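Local coordinates for acetolactate synthase isozyme 1 large subunit (Escherichia coli, PDB 6LPI), which is the large subunit of an acetohydroxy-acid synthase, a thiamine diphosphate enzyme that binds FAD and a magnesium ion as well, at residues 387-391 against 417-423. Residues are numbered along the deposited sequence; the frame is centred on the assembly and turned at random.
Sequences ITTDV and GTMGFGL. With TPP (thiamine diphosphate), chain J.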
loop_
_atom_site.group_PDB
_atom_site.type_symbol
_atom_site.label_atom_id
_atom_site.label_comp_id
_atom_site.label_asym_id
_atom_site.label_seq_id
_atom_site.Cartn_x
_atom_site.Cartn_y
_atom_site.Cartn_z
ATOM N N ILE B 387 -7.974 -2.730 -13.301
ATOM C CA ILE B 387 -7.589 -1.360 -13.643
ATOM C C ILE B 387 -6.416 -0.938 -12.777
ATOM O O ILE B 387 -6.458 -1.032 -11.546
ATOM C CB ILE B 387 -8.739 -0.341 -13.525
ATOM C CG1 ILE B 387 -9.933 -0.758 -14.390
ATOM C CG2 ILE B 387 -8.282 1.091 -13.948
ATOM C CD1 ILE B 387 -10.954 -1.679 -13.784
ATOM N N THR B 388 -5.386 -0.457 -13.440
ATOM C CA THR B 388 -4.129 -0.004 -12.885
ATOM C C THR B 388 -3.909 1.442 -13.316
ATOM O O THR B 388 -4.447 1.879 -14.336
ATOM C CB THR B 388 -3.021 -0.938 -13.449
ATOM O OG1 THR B 388 -3.003 -2.165 -12.722
ATOM C CG2 THR B 388 -1.709 -0.321 -13.429
ATOM N N THR B 389 -3.166 2.220 -12.522
ATOM C CA THR B 389 -2.855 3.600 -12.919
ATOM C C THR B 389 -1.435 3.941 -12.512
ATOM O O THR B 389 -0.861 3.330 -11.609
ATOM C CB THR B 389 -3.745 4.708 -12.319
ATOM O OG1 THR B 389 -3.222 5.107 -11.046
ATOM C CG2 THR B 389 -5.180 4.292 -12.170
ATOM N N ASP B 390 -0.872 4.916 -13.197
ATOM C CA ASP B 390 0.310 5.600 -12.693
ATOM C C ASP B 390 -0.149 6.763 -11.792
ATOM O O ASP B 390 -1.250 6.735 -11.227
ATOM C CB ASP B 390 1.214 5.987 -13.871
ATOM C CG ASP B 390 2.335 4.948 -14.138
ATOM O OD1 ASP B 390 3.003 4.584 -13.139
ATOM O OD2 ASP B 390 2.583 4.518 -15.308
ATOM N N VAL B 391 0.697 7.775 -11.603
ATOM C CA VAL B 391 0.453 8.841 -10.636
ATOM C C VAL B 391 0.430 10.203 -11.332
ATOM O O VAL B 391 1.334 10.522 -12.107
ATOM C CB VAL B 391 1.513 8.819 -9.525
ATOM C CG1 VAL B 391 1.402 10.066 -8.676
ATOM C CG2 VAL B 391 1.328 7.574 -8.672
ATOM N N GLY B 417 2.773 7.018 -3.688
ATOM C CA GLY B 417 2.393 7.743 -4.881
ATOM C C GLY B 417 3.526 7.706 -5.874
ATOM O O GLY B 417 4.016 8.756 -6.285
ATOM N N THR B 418 3.940 6.515 -6.282
ATOM C CA THR B 418 5.133 6.330 -7.103
ATOM C C THR B 418 4.768 6.481 -8.577
ATOM O O THR B 418 3.946 5.715 -9.095
ATOM C CB THR B 418 5.710 4.927 -6.880
ATOM O OG1 THR B 418 5.697 4.595 -5.486
ATOM C CG2 THR B 418 7.097 4.791 -7.444
ATOM N N MET B 419 5.384 7.441 -9.263
ATOM C CA MET B 419 5.324 7.384 -10.714
ATOM C C MET B 419 6.024 6.126 -11.179
ATOM O O MET B 419 7.026 5.697 -10.587
ATOM C CB MET B 419 5.943 8.615 -11.379
ATOM C CG MET B 419 5.239 9.927 -10.986
ATOM S SD MET B 419 6.032 11.395 -11.678
ATOM C CE MET B 419 6.241 10.775 -13.364
ATOM N N GLY B 420 5.440 5.489 -12.193
ATOM C CA GLY B 420 5.997 4.270 -12.732
ATOM C C GLY B 420 5.385 3.006 -12.181
ATOM O O GLY B 420 5.750 1.916 -12.630
ATOM N N PHE B 421 4.464 3.121 -11.227
ATOM C CA PHE B 421 3.825 1.946 -10.638
ATOM C C PHE B 421 2.958 1.191 -11.658
ATOM O O PHE B 421 2.982 -0.053 -11.724
ATOM C CB PHE B 421 3.004 2.400 -9.430
ATOM C CG PHE B 421 1.984 1.400 -8.967
ATOM C CD1 PHE B 421 2.300 0.475 -7.980
ATOM C CD2 PHE B 421 0.716 1.375 -9.515
ATOM C CE1 PHE B 421 1.366 -0.448 -7.552
ATOM C CE2 PHE B 421 -0.222 0.466 -9.084
ATOM C CZ PHE B 421 0.096 -0.444 -8.100
ATOM N N GLY B 422 2.213 1.930 -12.477
ATOM C CA GLY B 422 1.180 1.394 -13.343
ATOM C C GLY B 422 1.556 0.266 -14.283
ATOM O O GLY B 422 0.939 -0.799 -14.249
ATOM N N LEU B 423 2.546 0.451 -15.145
ATOM C CA LEU B 423 2.763 -0.595 -16.142
ATOM C C LEU B 423 3.261 -1.890 -15.500
ATOM O O LEU B 423 2.686 -2.960 -15.788
ATOM C CB LEU B 423 3.675 -0.067 -17.255
ATOM C CG LEU B 423 4.448 -1.000 -18.180
ATOM C CD1 LEU B 423 3.502 -1.909 -18.947
ATOM C CD2 LEU B 423 5.282 -0.160 -19.137
HETATM N "N1'" TPP J . 9.011 11.750 -9.071
HETATM C "C2'" TPP J . 8.478 10.501 -8.806
HETATM C CM2 TPP J . 9.282 9.251 -9.005
HETATM N "N3'" TPP J . 7.192 10.371 -8.343
HETATM C "C4'" TPP J . 6.421 11.475 -8.109
HETATM N "N4'" TPP J . 5.188 11.271 -7.646
HETATM C "C5'" TPP J . 6.946 12.743 -8.373
HETATM C "C6'" TPP J . 8.245 12.866 -8.858
HETATM C "C7'" TPP J . 6.108 13.989 -8.168
HETATM N N3 TPP J . 5.025 13.957 -9.115
HETATM C C2 TPP J . 3.773 13.483 -8.800
HETATM S S1 TPP J . 2.731 13.524 -10.008
HETATM C C5 TPP J . 3.842 14.158 -10.995
HETATM C C4 TPP J . 5.070 14.345 -10.411
HETATM C CM4 TPP J . 6.227 14.919 -11.154
HETATM C C6 TPP J . 3.445 14.463 -12.420
HETATM C C7 TPP J . 2.809 13.256 -13.108
HETATM O O7 TPP J . 3.214 13.261 -14.459
HETATM P PA TPP J . 2.386 12.464 -15.593
HETATM O O1A TPP J . 2.861 11.042 -15.724
HETATM O O2A TPP J . 2.585 13.260 -16.870
HETATM O O3A TPP J . 0.847 12.406 -15.127
HETATM P PB TPP J . -0.247 13.566 -15.475
HETATM O O1B TPP J . -1.631 12.925 -15.587
HETATM O O2B TPP J . -0.290 14.655 -14.432
HETATM O O3B TPP J . 0.158 14.263 -16.758
#
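In the C-terminal thiamine diphosphate domain, the end of parallel strand 386-389 meets the turn leading into helix 422-432, and D390 and V391 make the join. The D390 carboxylate reaches the backbone of a type II beta turn, T418 to F421. Its OD1 accepts a hydrogen bond from G422 N at 2.8 Å, fairly straight (158° at the hydrogen) but arriving 67° out of the carboxylate plane. G420 N adds a weak, bent bond to the same OD1. The other oxygen, OD2, is held by S442 OG, so both carboxylate oxygens are engaged, which probably limits rotation of the group. G422 lies beside the strand end, its CA 3.3 Å from T389 O. The same carbonyl oxygen meets the F421 ring at its edge, in plane, 3.3 Å from CD2. Further along, V391 CG2 lies 3.2 Å from T418 O, set beside its own backbone N by a chi1 of 170° that sends CG1 toward G417 O and the cofactor's sulfur. V391 CB also touches M419 CG (4.2 Å). M419 carries the packing on to the cofactor: CG lies 3.3 Å from N3' of thiamine diphosphate, and the bend at chi3 brings SD near the thiazolium. G417 O accepts a hydrogen bond from N4' of thiamine diphosphate (3.1 Å). Together, V391, G417 and M419 line the cofactor pocket at the C-terminal end of a parallel-sheet strand, as in thiamine diphosphate enzymes of this family.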